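O-methyltransferase family 3 (Niastella koreensis, PDB 7CVW) catalyses the magnesium-dependent transfer of a methyl group from S-adenosyl-L-methionine to catechol-like compounds, giving meta and para products in equal proportion. Local coordinates at residues Q57-I61 and A78-G83; R84-Y90 and Q110-G116; A164-D170 and K210-A216. All coordinates share one frame; numbering follows the deposited sequence.

Contact 1: Q57-I61 and A78-G83; sequences QAKNI and ALPKNG
Leu79 and Ile61 make the apolar meeting of this contact, their side chains running at an oblique angle to one another. Leu79 CD2 is the branch that touches: it lies 3.8 Å from Ile61 CD1. With CG of Leu79 turned opposite its carbonyl carbon (chi1 -67°), the same methyl also reaches the backbone of the facing segment, standing 3.7 Å from Lys59 O. Leu79 thus sits between the end of the isoleucine chain and the peptide groups that lead into strand 60-64, while Leu85 of strand 84-89 packs on both side chains and Ala53 of helix 43-55 on Ile61.

Outward from this apolar patch the packing passes to the Pro80 ring carbons and the lysine methylenes. Pro80 puts CD of its ring 3.4 Å from Ala58 O. Lys59 is extended throughout, with its CG anti to the backbone N (chi1 175°). Its far end crosses the Asn82 side chain at about a right angle. There Lys59 CE comes within 4.0 Å of Asn82 ND2, a van der Waals approach between two exposed side chains. At Gly83 the two backbones come close, with Gly83 CA only 3.1 Å from Lys59 O.

Polar linkage between the segments runs through one water, which donates to Ala58 O at 2.7 Å and to Ala78 O at 2.8 Å, so it joins two carbonyls that could not bond each other directly. The second segment is shaped by a type I turn, in which Gly83 N donates to Pro80 O at 2.9 Å. A Schellman motif at Gln57 closes helix 43-55 just before Ala58. The arrangement belongs to the Rossmann-like fold of class I methyltransferases, where a helix-to-strand connection packs against the loop entering the neighbouring parallel strand.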
loop_
_atom_site.group_PDB
_atom_site.type_symbol
_atom_site.label_atom_id
_atom_site.label_comp_id
_atom_site.label_asym_id
_atom_site.label_seq_id
_atom_site.Cartn_x
_atom_site.Cartn_y
_atom_site.Cartn_z
ATOM N N GLN A 57 -5.069 12.583 3.015
ATOM C CA GLN A 57 -5.967 13.765 2.891
ATOM C C GLN A 57 -5.220 14.833 2.092
ATOM O O GLN A 57 -5.173 16.008 2.490
ATOM C CB GLN A 57 -6.387 14.228 4.283
ATOM C CG GLN A 57 -7.112 13.124 5.038
ATOM C CD GLN A 57 -7.635 13.635 6.349
ATOM O OE1 GLN A 57 -6.880 13.844 7.294
ATOM N NE2 GLN A 57 -8.934 13.858 6.391
ATOM N N ALA A 58 -4.623 14.417 0.978
ATOM C CA ALA A 58 -3.723 15.285 0.203
ATOM C C ALA A 58 -4.487 16.496 -0.340
ATOM O O ALA A 58 -5.564 16.348 -0.928
ATOM C CB ALA A 58 -3.058 14.509 -0.901
ATOM N N LYS A 59 -3.913 17.666 -0.131
ATOM C CA LYS A 59 -4.334 18.937 -0.765
ATOM C C LYS A 59 -3.251 19.421 -1.742
ATOM O O LYS A 59 -3.576 20.208 -2.648
ATOM C CB LYS A 59 -4.606 19.986 0.317
ATOM C CG LYS A 59 -4.924 21.372 -0.228
ATOM C CD LYS A 59 -5.083 22.470 0.809
ATOM C CE LYS A 59 -5.312 23.810 0.144
ATOM N NZ LYS A 59 -5.357 24.888 1.149
ATOM N N ASN A 60 -1.998 19.009 -1.541
ATOM C CA ASN A 60 -0.831 19.452 -2.338
ATOM C C ASN A 60 0.003 18.222 -2.678
ATOM O O ASN A 60 0.529 17.575 -1.771
ATOM C CB ASN A 60 -0.028 20.522 -1.606
ATOM C CG ASN A 60 -0.770 21.843 -1.585
ATOM O OD1 ASN A 60 -0.973 22.461 -2.629
ATOM N ND2 ASN A 60 -1.229 22.258 -0.414
ATOM N N ILE A 61 0.101 17.914 -3.960
ATOM C CA ILE A 61 0.819 16.699 -4.425
ATOM C C ILE A 61 1.914 17.131 -5.390
ATOM O O ILE A 61 1.677 18.072 -6.199
ATOM C CB ILE A 61 -0.139 15.671 -5.047
ATOM C CG1 ILE A 61 -1.149 15.145 -4.015
ATOM C CG2 ILE A 61 0.655 14.527 -5.662
ATOM C CD1 ILE A 61 -2.206 14.299 -4.632
ATOM N N ALA A 78 -8.027 12.674 -6.373
ATOM C CA ALA A 78 -8.188 12.572 -4.909
ATOM C C ALA A 78 -8.244 13.969 -4.278
ATOM O O ALA A 78 -8.562 14.040 -3.093
ATOM C CB ALA A 78 -7.057 11.790 -4.307
ATOM N N LEU A 79 -7.862 15.022 -4.995
ATOM C CA LEU A 79 -7.722 16.382 -4.426
ATOM C C LEU A 79 -9.086 17.003 -4.141
ATOM O O LEU A 79 -10.050 16.764 -4.870
ATOM C CB LEU A 79 -6.980 17.286 -5.402
ATOM C CG LEU A 79 -5.511 16.961 -5.655
ATOM C CD1 LEU A 79 -4.997 17.805 -6.814
ATOM C CD2 LEU A 79 -4.667 17.195 -4.427
ATOM N N PRO A 80 -9.164 17.892 -3.134
ATOM C CA PRO A 80 -10.320 18.776 -3.017
ATOM C C PRO A 80 -10.277 19.807 -4.152
ATOM O O PRO A 80 -9.268 19.909 -4.848
ATOM C CB PRO A 80 -10.125 19.369 -1.616
ATOM C CG PRO A 80 -8.623 19.440 -1.451
ATOM C CD PRO A 80 -8.141 18.158 -2.111
ATOM N N LYS A 81 -11.349 20.585 -4.342
ATOM C CA LYS A 81 -11.414 21.520 -5.500
ATOM C C LYS A 81 -10.339 22.611 -5.389
ATOM O O LYS A 81 -9.921 23.116 -6.458
ATOM C CB LYS A 81 -12.812 22.121 -5.701
ATOM C CG LYS A 81 -13.129 22.407 -7.164
ATOM C CD LYS A 81 -14.597 22.669 -7.482
ATOM C CE LYS A 81 -15.120 23.937 -6.849
ATOM N NZ LYS A 81 -16.591 24.027 -6.981
ATOM N N ASN A 82 -9.879 22.945 -4.181
ATOM C CA ASN A 82 -8.832 23.982 -3.960
ATOM C C ASN A 82 -7.441 23.334 -3.854
ATOM O O ASN A 82 -6.477 24.053 -3.485
ATOM C CB ASN A 82 -9.116 24.848 -2.725
ATOM C CG ASN A 82 -9.062 24.120 -1.399
ATOM O OD1 ASN A 82 -9.046 22.897 -1.332
ATOM N ND2 ASN A 82 -9.103 24.876 -0.315
ATOM N N GLY A 83 -7.347 22.028 -4.131
ATOM C CA GLY A 83 -6.073 21.292 -4.061
ATOM C C GLY A 83 -5.262 21.481 -5.324
ATOM O O GLY A 83 -5.801 21.949 -6.336
HETATM O O HOH W 1 -7.341 14.313 -0.621
#

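Contact 2: R84-Y90 and Q110-G116; sequences RLITLEY and QVQIRTG. With SAH (S-adenosyl-L-homocysteine), chain E.
The adenosine side of the S-adenosyl-L-homocysteine pocket is built at the ends of two parallel strands, 84-89 and 111-115, joined through helix 92-104 as a beta-alpha-beta crossover. The axes of these two short segments approach to 4.7 Å and differ by 18° in direction. Backbone bonds alternate across the pair, among them Arg114 N to Thr87 O at 2.8 Å; the bond from Gly116 N to Glu89 O is bent to 131°, its donor standing above the carbonyl plane.

Beside the backbone, Thr87 and Ile113 lie side by side, Thr87 CG2 touching Ile113 CG1 at 3.7 Å, while the Thr87 hydroxyl bonds to Glu63 and Thr66. Among the side chains on the other face, Leu88 CD2 packs on Arg114 CB at 3.8 Å, and the guanidinium of Arg114 continues to a salt bridge with Glu128.

Glu89 bends at chi2 (55°) and offers one carboxylate oxygen to each ribose hydroxyl: SAH O3' donates to Glu89 OE1 and SAH O2' to Glu89 OE2, both at 2.6 Å. Tyr90 CB meets the adenine at SAH C5, 3.5 Å away. Leu67 N and Asp91 N also donate to the Glu89 carboxylate, so backbone amides fix its rotation and probably stabilise its negative charge while it grips both hydroxyls.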
loop_
_atom_site.group_PDB
_atom_site.type_symbol
_atom_site.label_atom_id
_atom_site.label_comp_id
_atom_site.label_asym_id
_atom_site.label_seq_id
_atom_site.Cartn_x
_atom_site.Cartn_y
_atom_site.Cartn_z
ATOM N N ARG A 84 -3.982 21.127 -5.287
ATOM C CA ARG A 84 -3.068 21.342 -6.421
ATOM C C ARG A 84 -2.140 20.146 -6.562
ATOM O O ARG A 84 -1.736 19.554 -5.540
ATOM C CB ARG A 84 -2.255 22.624 -6.214
ATOM C CG ARG A 84 -3.083 23.904 -6.204
ATOM C CD ARG A 84 -3.694 24.220 -7.562
ATOM N NE ARG A 84 -4.505 25.434 -7.540
ATOM C CZ ARG A 84 -5.820 25.502 -7.309
ATOM N NH1 ARG A 84 -6.543 24.417 -7.080
ATOM N NH2 ARG A 84 -6.416 26.685 -7.319
ATOM N N LEU A 85 -1.824 19.806 -7.799
ATOM C CA LEU A 85 -0.755 18.835 -8.107
ATOM C C LEU A 85 0.233 19.506 -9.061
ATOM O O LEU A 85 -0.159 20.022 -10.114
ATOM C CB LEU A 85 -1.380 17.571 -8.694
ATOM C CG LEU A 85 -0.440 16.377 -8.858
ATOM C CD1 LEU A 85 -1.227 15.081 -8.833
ATOM C CD2 LEU A 85 0.370 16.485 -10.129
ATOM N N ILE A 86 1.491 19.521 -8.678
ATOM C CA ILE A 86 2.595 20.011 -9.547
ATOM C C ILE A 86 3.328 18.780 -10.086
ATOM O O ILE A 86 3.667 17.909 -9.303
ATOM C CB ILE A 86 3.526 20.933 -8.742
ATOM C CG1 ILE A 86 2.765 22.149 -8.201
ATOM C CG2 ILE A 86 4.700 21.326 -9.608
ATOM C CD1 ILE A 86 3.586 23.029 -7.278
ATOM N N THR A 87 3.479 18.664 -11.399
ATOM C CA THR A 87 4.170 17.492 -12.002
ATOM C C THR A 87 5.302 18.011 -12.871
ATOM O O THR A 87 5.094 19.028 -13.580
ATOM C CB THR A 87 3.150 16.592 -12.705
ATOM O OG1 THR A 87 3.805 15.402 -13.176
ATOM C CG2 THR A 87 2.440 17.294 -13.836
ATOM N N LEU A 88 6.444 17.334 -12.830
ATOM C CA LEU A 88 7.682 17.770 -13.517
ATOM C C LEU A 88 7.962 16.816 -14.672
ATOM O O LEU A 88 7.880 15.593 -14.494
ATOM C CB LEU A 88 8.846 17.784 -12.537
ATOM C CG LEU A 88 8.617 18.516 -11.221
ATOM C CD1 LEU A 88 9.908 18.643 -10.416
ATOM C CD2 LEU A 88 7.916 19.838 -11.394
ATOM N N GLU A 89 8.174 17.368 -15.864
ATOM C CA GLU A 89 8.405 16.561 -17.072
ATOM C C GLU A 89 9.470 17.232 -17.929
ATOM O O GLU A 89 9.240 18.359 -18.386
ATOM C CB GLU A 89 7.087 16.424 -17.837
ATOM C CG GLU A 89 7.262 15.731 -19.178
ATOM C CD GLU A 89 7.926 14.362 -19.073
ATOM O OE1 GLU A 89 7.452 13.500 -18.281
ATOM O OE2 GLU A 89 8.938 14.149 -19.768
ATOM N N TYR A 90 10.563 16.521 -18.201
ATOM C CA TYR A 90 11.736 17.047 -18.959
ATOM C C TYR A 90 11.427 17.173 -20.452
ATOM O O TYR A 90 11.971 18.113 -21.088
ATOM C CB TYR A 90 12.937 16.121 -18.703
ATOM C CG TYR A 90 14.139 16.200 -19.608
ATOM C CD1 TYR A 90 14.768 17.413 -19.850
ATOM C CD2 TYR A 90 14.719 15.054 -20.122
ATOM C CE1 TYR A 90 15.914 17.487 -20.624
ATOM C CE2 TYR A 90 15.847 15.109 -20.912
ATOM C CZ TYR A 90 16.448 16.330 -21.169
ATOM O OH TYR A 90 17.579 16.393 -21.936
ATOM N N GLN A 110 -6.260 22.512 -11.563
ATOM C CA GLN A 110 -5.670 21.885 -10.351
ATOM C C GLN A 110 -4.283 21.291 -10.624
ATOM O O GLN A 110 -3.597 20.946 -9.652
ATOM C CB GLN A 110 -6.600 20.806 -9.822
ATOM C CG GLN A 110 -7.879 21.380 -9.217
ATOM C CD GLN A 110 -8.898 20.281 -9.111
ATOM O OE1 GLN A 110 -9.496 19.872 -10.108
ATOM N NE2 GLN A 110 -9.086 19.783 -7.897
ATOM N N VAL A 111 -3.895 21.127 -11.872
ATOM C CA VAL A 111 -2.615 20.448 -12.191
ATOM C C VAL A 111 -1.735 21.465 -12.889
ATOM O O VAL A 111 -2.177 22.017 -13.886
ATOM C CB VAL A 111 -2.833 19.183 -13.031
ATOM C CG1 VAL A 111 -1.506 18.578 -13.481
ATOM C CG2 VAL A 111 -3.681 18.174 -12.255
ATOM N N GLN A 112 -0.505 21.618 -12.415
ATOM C CA GLN A 112 0.512 22.457 -13.062
ATOM C C GLN A 112 1.617 21.539 -13.583
ATOM O O GLN A 112 2.255 20.846 -12.768
ATOM C CB GLN A 112 1.088 23.487 -12.108
ATOM C CG GLN A 112 2.108 24.363 -12.819
ATOM C CD GLN A 112 2.735 25.379 -11.904
ATOM O OE1 GLN A 112 3.290 25.051 -10.854
ATOM N NE2 GLN A 112 2.673 26.632 -12.329
ATOM N N ILE A 113 1.827 21.535 -14.891
ATOM C CA ILE A 113 2.935 20.779 -15.521
ATOM C C ILE A 113 4.099 21.742 -15.670
ATOM O O ILE A 113 3.909 22.773 -16.298
ATOM C CB ILE A 113 2.555 20.172 -16.875
ATOM C CG1 ILE A 113 1.335 19.264 -16.735
ATOM C CG2 ILE A 113 3.754 19.451 -17.468
ATOM C CD1 ILE A 113 0.694 18.888 -18.043
ATOM N N ARG A 114 5.258 21.398 -15.116
ATOM C CA ARG A 114 6.467 22.235 -15.263
ATOM C C ARG A 114 7.434 21.490 -16.168
ATOM O O ARG A 114 7.784 20.322 -15.842
ATOM C CB ARG A 114 7.084 22.501 -13.900
ATOM C CG ARG A 114 6.254 23.423 -13.031
ATOM C CD ARG A 114 7.271 24.323 -12.409
ATOM N NE ARG A 114 6.673 24.899 -11.273
ATOM C CZ ARG A 114 7.310 25.629 -10.392
ATOM N NH1 ARG A 114 8.604 25.902 -10.493
ATOM N NH2 ARG A 114 6.594 26.084 -9.399
ATOM N N THR A 115 7.814 22.097 -17.291
ATOM C CA THR A 115 8.595 21.428 -18.359
ATOM C C THR A 115 10.083 21.721 -18.150
ATOM O O THR A 115 10.567 22.772 -18.544
ATOM C CB THR A 115 8.135 21.856 -19.753
ATOM O OG1 THR A 115 6.710 21.665 -19.828
ATOM C CG2 THR A 115 8.865 21.083 -20.832
ATOM N N GLY A 116 10.805 20.765 -17.596
ATOM C CA GLY A 116 12.258 20.855 -17.435
ATOM C C GLY A 116 12.768 19.720 -16.594
ATOM O O GLY A 116 11.956 18.860 -16.233
HETATM N N SAH E . 4.351 8.672 -13.776
HETATM C CA SAH E . 4.038 8.392 -15.192
HETATM C CB SAH E . 5.233 7.727 -15.891
HETATM C CG SAH E . 6.486 8.538 -15.883
HETATM S SD SAH E . 7.593 7.750 -17.121
HETATM C C SAH E . 2.814 7.474 -15.198
HETATM O O SAH E . 1.922 7.744 -15.919
HETATM O OXT SAH E . 2.873 6.537 -14.478
HETATM C "C5'" SAH E . 9.119 8.700 -16.832
HETATM C "C4'" SAH E . 8.981 10.125 -17.294
HETATM O "O4'" SAH E . 10.084 10.843 -16.731
HETATM C "C3'" SAH E . 9.064 10.366 -18.818
HETATM O "O3'" SAH E . 7.975 11.126 -19.308
HETATM C "C2'" SAH E . 10.384 11.121 -19.000
HETATM O "O2'" SAH E . 10.383 12.019 -20.077
HETATM C "C1'" SAH E . 10.484 11.813 -17.655
HETATM N N9 SAH E . 11.808 12.275 -17.306
HETATM C C8 SAH E . 13.008 11.763 -17.700
HETATM N N7 SAH E . 14.027 12.434 -17.240
HETATM C C5 SAH E . 13.468 13.454 -16.498
HETATM C C6 SAH E . 14.022 14.507 -15.743
HETATM N N6 SAH E . 15.317 14.727 -15.637
HETATM N N1 SAH E . 13.177 15.345 -15.139
HETATM C C2 SAH E . 11.869 15.126 -15.261
HETATM N N3 SAH E . 11.240 14.191 -15.952
HETATM C C4 SAH E . 12.097 13.359 -16.532
#

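Contact 3: A164-D170 and K210-A216; sequences ADNVIRD and KEYDGMA. With MG (magnesium ion), chain C.
Ile168 lays its CG2 methyl over one face of the Tyr212 ring, displaced toward the rim, with 4.0 Å from Ile168 CG2 to Tyr212 CZ. Phe6 of the second subunit meets the same ring edge-to-face, and Val9 of that subunit packs on both residues, so this apolar centre reaches the dimer interface. Further along, Val167 CG2 packs against the backbone N of Ala216, and Ala164 and Ala216 bring their methyls together where strands 160-165 and 213-220 pair antiparallel. That pair is hydrogen-bonded in both directions, with Ala216 N to Ala164 O at 2.8 Å.

At the start of strand 213-220, Asp213 organises the loop that follows Asp165. Its CG is anti to the backbone N (chi1 -154°), which sets the carboxylate among the amides of the other segment. Asp213 OD1 accepts from Ile168 N nearly along its C-O axis, and from Arg169 N at 2.9 Å, this second donor standing well above the carboxylate plane. Val167 N goes instead to Gly214 O, in a bond of 171°. The other oxygen, Asp213 OD2, takes Asn166 ND2 at 2.9 Å; the bond is straight (174°) and lies in the amide plane, yet reaches the oxygen from above the carboxylate plane.

With its amide nitrogen held this way, Asn166 turns OD1 to the magnesium ion at 2.4 Å, and Lys142 also donates to that oxygen. Asp165 OD2 binds the metal at the same distance, while Asp165 OD1 rests against Met215 CG at 3.3 Å. A water links Asp165 OD2 to Lys210 NZ, which bonds onward to Ser40 O. Asp139 and two waters are the other ligands found on the ion. This is the metal site of a cation-dependent O-methyltransferase, with Asp213 as a second-shell residue behind Asn166.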
loop_
_atom_site.group_PDB
_atom_site.type_symbol
_atom_site.label_atom_id
_atom_site.label_comp_id
_atom_site.label_asym_id
_atom_site.label_seq_id
_atom_site.Cartn_x
_atom_site.Cartn_y
_atom_site.Cartn_z
ATOM N N ALA A 164 8.121 5.966 -4.473
ATOM C CA ALA A 164 9.084 5.908 -5.589
ATOM C C ALA A 164 8.794 4.655 -6.401
ATOM O O ALA A 164 8.815 3.560 -5.815
ATOM C CB ALA A 164 10.516 5.911 -5.093
ATOM N N ASP A 165 8.524 4.793 -7.696
ATOM C CA ASP A 165 8.178 3.628 -8.542
ATOM C C ASP A 165 9.444 2.971 -9.104
ATOM O O ASP A 165 10.472 3.653 -9.266
ATOM C CB ASP A 165 7.230 4.040 -9.673
ATOM C CG ASP A 165 6.522 2.903 -10.375
ATOM O OD1 ASP A 165 6.348 1.853 -9.735
ATOM O OD2 ASP A 165 6.122 3.087 -11.564
ATOM N N ASN A 166 9.339 1.682 -9.451
ATOM C CA ASN A 166 10.363 0.978 -10.279
ATOM C C ASN A 166 11.662 0.774 -9.490
ATOM O O ASN A 166 12.759 1.027 -10.022
ATOM C CB ASN A 166 10.650 1.716 -11.590
ATOM C CG ASN A 166 9.389 2.062 -12.363
ATOM O OD1 ASN A 166 9.112 3.240 -12.574
ATOM N ND2 ASN A 166 8.621 1.060 -12.764
ATOM N N VAL A 167 11.564 0.262 -8.264
ATOM C CA VAL A 167 12.759 0.081 -7.391
ATOM C C VAL A 167 13.165 -1.398 -7.272
ATOM O O VAL A 167 14.119 -1.628 -6.528
ATOM C CB VAL A 167 12.557 0.736 -6.017
ATOM C CG1 VAL A 167 12.365 2.243 -6.149
ATOM C CG2 VAL A 167 11.447 0.074 -5.230
ATOM N N ILE A 168 12.562 -2.330 -8.017
ATOM C CA ILE A 168 12.892 -3.790 -7.960
ATOM C C ILE A 168 13.358 -4.315 -9.326
ATOM O O ILE A 168 14.269 -5.153 -9.353
ATOM C CB ILE A 168 11.709 -4.596 -7.381
ATOM C CG1 ILE A 168 11.490 -4.270 -5.900
ATOM C CG2 ILE A 168 11.898 -6.090 -7.582
ATOM C CD1 ILE A 168 12.699 -4.466 -5.004
ATOM N N ARG A 169 12.775 -3.859 -10.435
ATOM C CA ARG A 169 13.265 -4.123 -11.818
ATOM C C ARG A 169 13.470 -5.627 -12.039
ATOM O O ARG A 169 14.576 -6.047 -12.391
ATOM C CB ARG A 169 14.567 -3.370 -12.110
ATOM C CG ARG A 169 14.595 -1.902 -11.722
ATOM C CD ARG A 169 13.415 -1.092 -12.185
ATOM N NE ARG A 169 13.095 -1.181 -13.596
ATOM C CZ ARG A 169 13.044 -0.160 -14.451
ATOM N NH1 ARG A 169 12.687 -0.392 -15.700
ATOM N NH2 ARG A 169 13.285 1.079 -14.062
ATOM N N ASP A 170 12.422 -6.416 -11.833
ATOM C CA ASP A 170 12.382 -7.857 -12.180
ATOM C C ASP A 170 13.385 -8.599 -11.291
ATOM O O ASP A 170 13.792 -9.681 -11.679
ATOM C CB ASP A 170 12.674 -8.077 -13.668
ATOM C CG ASP A 170 12.113 -9.363 -14.257
ATOM O OD1 ASP A 170 11.135 -9.864 -13.709
ATOM O OD2 ASP A 170 12.690 -9.860 -15.264
ATOM N N LYS A 210 2.279 -5.295 -15.749
ATOM C CA LYS A 210 3.656 -4.828 -16.029
ATOM C C LYS A 210 4.667 -5.855 -15.507
ATOM O O LYS A 210 4.309 -6.728 -14.687
ATOM C CB LYS A 210 3.893 -3.468 -15.372
ATOM C CG LYS A 210 2.917 -2.377 -15.790
ATOM C CD LYS A 210 3.255 -1.026 -15.186
ATOM C CE LYS A 210 4.550 -0.436 -15.698
ATOM N NZ LYS A 210 4.707 0.963 -15.269
ATOM N N GLU A 211 5.899 -5.735 -15.974
ATOM C CA GLU A 211 7.039 -6.541 -15.489
ATOM C C GLU A 211 7.101 -6.427 -13.960
ATOM O O GLU A 211 6.924 -5.302 -13.393
ATOM C CB GLU A 211 8.323 -6.087 -16.178
ATOM C CG GLU A 211 9.555 -6.895 -15.801
ATOM C CD GLU A 211 10.869 -6.345 -16.359
ATOM O OE1 GLU A 211 11.409 -6.970 -17.272
ATOM O OE2 GLU A 211 11.345 -5.297 -15.876
ATOM N N TYR A 212 7.330 -7.564 -13.309
ATOM C CA TYR A 212 7.636 -7.661 -11.873
ATOM C C TYR A 212 8.529 -6.479 -11.467
ATOM O O TYR A 212 9.595 -6.243 -12.088
ATOM C CB TYR A 212 8.313 -9.007 -11.620
ATOM C CG TYR A 212 8.967 -9.194 -10.271
ATOM C CD1 TYR A 212 8.359 -8.838 -9.079
ATOM C CD2 TYR A 212 10.206 -9.811 -10.200
ATOM C CE1 TYR A 212 8.975 -9.059 -7.857
ATOM C CE2 TYR A 212 10.799 -10.089 -8.986
ATOM C CZ TYR A 212 10.210 -9.681 -7.813
ATOM O OH TYR A 212 10.812 -9.937 -6.620
ATOM N N ASP A 213 8.116 -5.774 -10.426
ATOM C CA ASP A 213 8.823 -4.555 -9.987
ATOM C C ASP A 213 8.402 -4.261 -8.552
ATOM O O ASP A 213 8.125 -5.172 -7.786
ATOM C CB ASP A 213 8.532 -3.430 -10.988
ATOM C CG ASP A 213 9.576 -2.337 -11.099
ATOM O OD1 ASP A 213 10.414 -2.230 -10.215
ATOM O OD2 ASP A 213 9.548 -1.620 -12.103
ATOM N N GLY A 214 8.439 -3.006 -8.158
ATOM C CA GLY A 214 8.050 -2.630 -6.799
ATOM C C GLY A 214 8.062 -1.132 -6.631
ATOM O O GLY A 214 8.678 -0.401 -7.438
ATOM N N MET A 215 7.419 -0.682 -5.575
ATOM C CA MET A 215 7.359 0.745 -5.201
ATOM C C MET A 215 7.889 0.882 -3.782
ATOM O O MET A 215 7.479 0.081 -2.910
ATOM C CB MET A 215 5.936 1.294 -5.257
ATOM C CG MET A 215 5.408 1.411 -6.645
ATOM S SD MET A 215 3.955 2.522 -6.694
ATOM C CE MET A 215 3.308 2.090 -8.317
ATOM N N ALA A 216 8.686 1.910 -3.533
ATOM C CA ALA A 216 9.073 2.274 -2.146
ATOM C C ALA A 216 8.010 3.209 -1.578
ATOM O O ALA A 216 7.520 4.072 -2.292
ATOM C CB ALA A 216 10.408 2.948 -2.093
HETATM MG MG MG C . 7.075 4.256 -13.404
HETATM O O HOH W 2 4.678 1.017 -12.560
HETATM O O HOH W 3 4.954 4.380 -14.484
HETATM O O HOH W 4 8.569 5.280 -15.128
#

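How the contacts relate
All three contacts reach one mixed sheet, but at different places. Contacts 1 and 2 adjoin: strands 60-64 and 84-89 are neighbours, probably bonded through Lys59 O to Arg84 N, and the loop of contact 1 runs straight into the first strand of contact 2. Contact 3 lies across the chain's centre from both, about 11 and 12 Å away between nearest atoms. Contact 1 is partly buried and touches no ligand (the Ile61 side chain is about 11 Å from the bound S-adenosyl-L-homocysteine), relying on van der Waals packing and a bridging water. Contact 2, also partly buried, is regular parallel pairing that ends in a glutamate holding the ligand's ribose. Contact 3 is buried, joins antiparallel strands, and concentrates carboxylate-amide bonds and metal ligands.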